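PDB 3WUD: galectin, which binds beta-galactosides such as lactose as a skin lectin of Xenopus laevis, close to but distinct from galectin-1. Local coordinates for residues K39-V45 / F111-L117. Residues are numbered along the deposited sequence.
Sequences KDSSNYV and FPIRMPL
V45, chi1 t, packs over I113, M115 and L117 at one end of the galectin beta-sandwich, where the turn of the hairpin joining strands 34-37 and 43-51 meets the loop crossing from 108-112 of the other sheet toward 120-126. Its compact beta-branch spreads two methyls along 111-117: V45 CG1 meets I113 CG1 at 3.6 Å, and CG2 lies 3.8 Å from L117 CD2 and 4.1 Å from M115 SD. The type I turn runs from D40 to N43, with N43 N bonded to D40 O (3.0 Å) and K39 N to N43 O (2.9 Å). Aspartate suits its first position because D40 OD1 accepts from S42 N (2.9 Å), an Asx turn, and from N43 ND2 (2.9 Å); ND2 also reaches E68. Segment 111-117 is extended except for a kink at R114 (phi/psi -116/5); no backbone hydrogen bond joins the segments, whose CA atoms are 6.1 Å apart at V45/I113 and 7.9 Å at K39/L117. The flexible thioether of M115 (chi p, t, p) fits between K39, N43 and V45, CE 3.3 Å from Y44 O and SD 3.9 Å from K39 CE. K39, chi m, t, m, t, spans the gap, CG 3.7 Å from L117 CD1. The F111 ring presents its edge to V45 O (CE2 3.4 Å). R114 bonds to S65 and T73 on the sugar-binding sheet. A water bridges the segments, donating to V45 O (2.7 Å) and P112 O (2.9 Å) and weakly accepting from R114 N (3.3 Å); K39 NZ donates to P116 O at 2.7 Å.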
loop_
_atom_site.group_PDB
_atom_site.type_symbol
_atom_site.label_atom_id
_atom_site.label_comp_id
_atom_site.label_asym_id
_atom_site.label_seq_id
_atom_site.Cartn_x
_atom_site.Cartn_y
_atom_site.Cartn_z
ATOM N N LYS A 39 -0.621 0.831 -14.678
ATOM C CA LYS A 39 -0.067 2.204 -14.820
ATOM C C LYS A 39 -0.972 3.289 -14.280
ATOM O O LYS A 39 -0.517 4.381 -13.785
ATOM C CB LYS A 39 0.318 2.455 -16.313
ATOM C CG LYS A 39 1.256 1.416 -16.936
ATOM C CD LYS A 39 1.630 1.784 -18.379
ATOM C CE LYS A 39 0.498 1.741 -19.388
ATOM N NZ LYS A 39 1.126 1.968 -20.718
ATOM N N ASP A 40 -2.290 2.999 -14.291
ATOM C CA ASP A 40 -3.315 3.814 -13.712
ATOM C C ASP A 40 -4.660 3.041 -13.755
ATOM O O ASP A 40 -4.698 1.918 -14.228
ATOM C CB ASP A 40 -3.447 5.176 -14.482
ATOM C CG ASP A 40 -3.620 4.988 -15.956
ATOM O OD1 ASP A 40 -4.475 4.197 -16.328
ATOM O OD2 ASP A 40 -2.836 5.563 -16.765
ATOM N N SER A 41 -5.749 3.679 -13.290
ATOM C CA SER A 41 -7.056 3.061 -13.180
ATOM C C SER A 41 -7.630 2.652 -14.541
ATOM O O SER A 41 -8.503 1.838 -14.588
ATOM C CB SER A 41 -8.035 3.977 -12.392
ATOM O OG SER A 41 -8.373 5.131 -13.105
ATOM N N SER A 42 -7.062 3.144 -15.643
ATOM C CA SER A 42 -7.523 2.799 -16.972
ATOM C C SER A 42 -6.667 1.791 -17.697
ATOM O O SER A 42 -7.044 1.306 -18.755
ATOM C CB SER A 42 -7.667 4.094 -17.869
ATOM O OG SER A 42 -8.730 4.892 -17.332
ATOM N N ASN A 43 -5.523 1.416 -17.109
ATOM C CA ASN A 43 -4.500 0.639 -17.766
ATOM C C ASN A 43 -3.909 -0.422 -16.796
ATOM O O ASN A 43 -3.080 -0.164 -15.935
ATOM C CB ASN A 43 -3.404 1.562 -18.276
ATOM C CG ASN A 43 -3.875 2.431 -19.463
ATOM O OD1 ASN A 43 -4.056 1.935 -20.530
ATOM N ND2 ASN A 43 -4.208 3.656 -19.204
ATOM N N TYR A 44 -4.439 -1.627 -16.927
ATOM C CA TYR A 44 -4.040 -2.763 -16.094
ATOM C C TYR A 44 -3.240 -3.664 -16.992
ATOM O O TYR A 44 -3.734 -4.262 -17.956
ATOM C CB TYR A 44 -5.225 -3.531 -15.501
ATOM C CG TYR A 44 -6.279 -2.772 -14.756
ATOM C CD1 TYR A 44 -6.059 -1.567 -14.049
ATOM C CD2 TYR A 44 -7.563 -3.312 -14.659
ATOM C CE1 TYR A 44 -7.079 -0.924 -13.329
ATOM C CE2 TYR A 44 -8.591 -2.679 -13.932
ATOM C CZ TYR A 44 -8.350 -1.515 -13.270
ATOM O OH TYR A 44 -9.421 -0.974 -12.609
ATOM N N VAL A 45 -1.960 -3.813 -16.640
ATOM C CA VAL A 45 -1.146 -4.870 -17.178
ATOM C C VAL A 45 -1.692 -6.257 -16.797
ATOM O O VAL A 45 -1.684 -7.153 -17.600
ATOM C CB VAL A 45 0.354 -4.716 -16.738
ATOM C CG1 VAL A 45 1.166 -5.749 -17.451
ATOM C CG2 VAL A 45 0.913 -3.329 -17.130
ATOM N N PHE A 111 1.495 -14.468 -17.372
ATOM C CA PHE A 111 0.524 -13.658 -18.088
ATOM C C PHE A 111 1.255 -12.653 -18.967
ATOM O O PHE A 111 2.073 -11.914 -18.498
ATOM C CB PHE A 111 -0.438 -12.935 -17.101
ATOM C CG PHE A 111 -1.593 -12.237 -17.788
ATOM C CD1 PHE A 111 -2.699 -12.952 -18.242
ATOM C CD2 PHE A 111 -1.580 -10.852 -17.950
ATOM C CE1 PHE A 111 -3.741 -12.307 -18.882
ATOM C CE2 PHE A 111 -2.615 -10.200 -18.641
ATOM C CZ PHE A 111 -3.697 -10.939 -19.089
ATOM N N PRO A 112 0.930 -12.607 -20.249
ATOM C CA PRO A 112 1.694 -11.763 -21.120
ATOM C C PRO A 112 1.486 -10.268 -20.891
ATOM O O PRO A 112 0.406 -9.809 -20.526
ATOM C CB PRO A 112 1.209 -12.196 -22.495
ATOM C CG PRO A 112 -0.162 -12.648 -22.309
ATOM C CD PRO A 112 -0.168 -13.279 -20.954
ATOM N N ILE A 113 2.529 -9.475 -21.136
ATOM C CA ILE A 113 2.426 -8.024 -21.036
ATOM C C ILE A 113 2.254 -7.509 -22.474
ATOM O O ILE A 113 3.126 -7.770 -23.321
ATOM C CB ILE A 113 3.663 -7.332 -20.420
ATOM C CG1 ILE A 113 3.861 -7.639 -18.923
ATOM C CG2 ILE A 113 3.501 -5.833 -20.580
ATOM C CD1 ILE A 113 5.190 -7.116 -18.390
ATOM N N ARG A 114 1.162 -6.777 -22.674
ATOM C CA ARG A 114 0.509 -6.520 -23.957
ATOM C C ARG A 114 0.560 -5.054 -24.310
ATOM O O ARG A 114 -0.087 -4.582 -25.283
ATOM C CB ARG A 114 -0.989 -6.868 -23.775
ATOM C CG ARG A 114 -1.219 -8.358 -23.556
ATOM C CD ARG A 114 -2.684 -8.653 -23.199
ATOM N NE ARG A 114 -2.967 -10.038 -23.406
ATOM C CZ ARG A 114 -4.085 -10.655 -22.965
ATOM N NH1 ARG A 114 -5.014 -9.993 -22.294
ATOM N NH2 ARG A 114 -4.265 -11.917 -23.252
ATOM N N MET A 115 1.250 -4.311 -23.474
ATOM C CA MET A 115 1.166 -2.860 -23.540
ATOM C C MET A 115 2.529 -2.301 -23.168
ATOM O O MET A 115 3.330 -3.021 -22.565
ATOM C CB MET A 115 0.064 -2.285 -22.660
ATOM C CG MET A 115 0.215 -2.424 -21.130
ATOM S SD MET A 115 -1.182 -1.677 -20.242
ATOM C CE MET A 115 -2.394 -2.932 -20.633
ATOM N N PRO A 116 2.791 -1.039 -23.586
ATOM C CA PRO A 116 4.035 -0.417 -23.255
ATOM C C PRO A 116 4.126 -0.188 -21.780
ATOM O O PRO A 116 3.164 0.304 -21.168
ATOM C CB PRO A 116 4.000 0.937 -23.983
ATOM C CG PRO A 116 2.797 0.920 -24.846
ATOM C CD PRO A 116 1.889 -0.142 -24.323
ATOM N N LEU A 117 5.302 -0.488 -21.219
ATOM C CA LEU A 117 5.507 -0.465 -19.784
ATOM C C LEU A 117 6.978 -0.262 -19.425
ATOM O O LEU A 117 7.841 -1.032 -19.865
ATOM C CB LEU A 117 4.981 -1.811 -19.177
ATOM C CG LEU A 117 5.001 -2.001 -17.684
ATOM C CD1 LEU A 117 4.036 -1.053 -16.979
ATOM C CD2 LEU A 117 4.683 -3.426 -17.272
HETATM O O HOH W 1 -0.872 -7.265 -20.167
#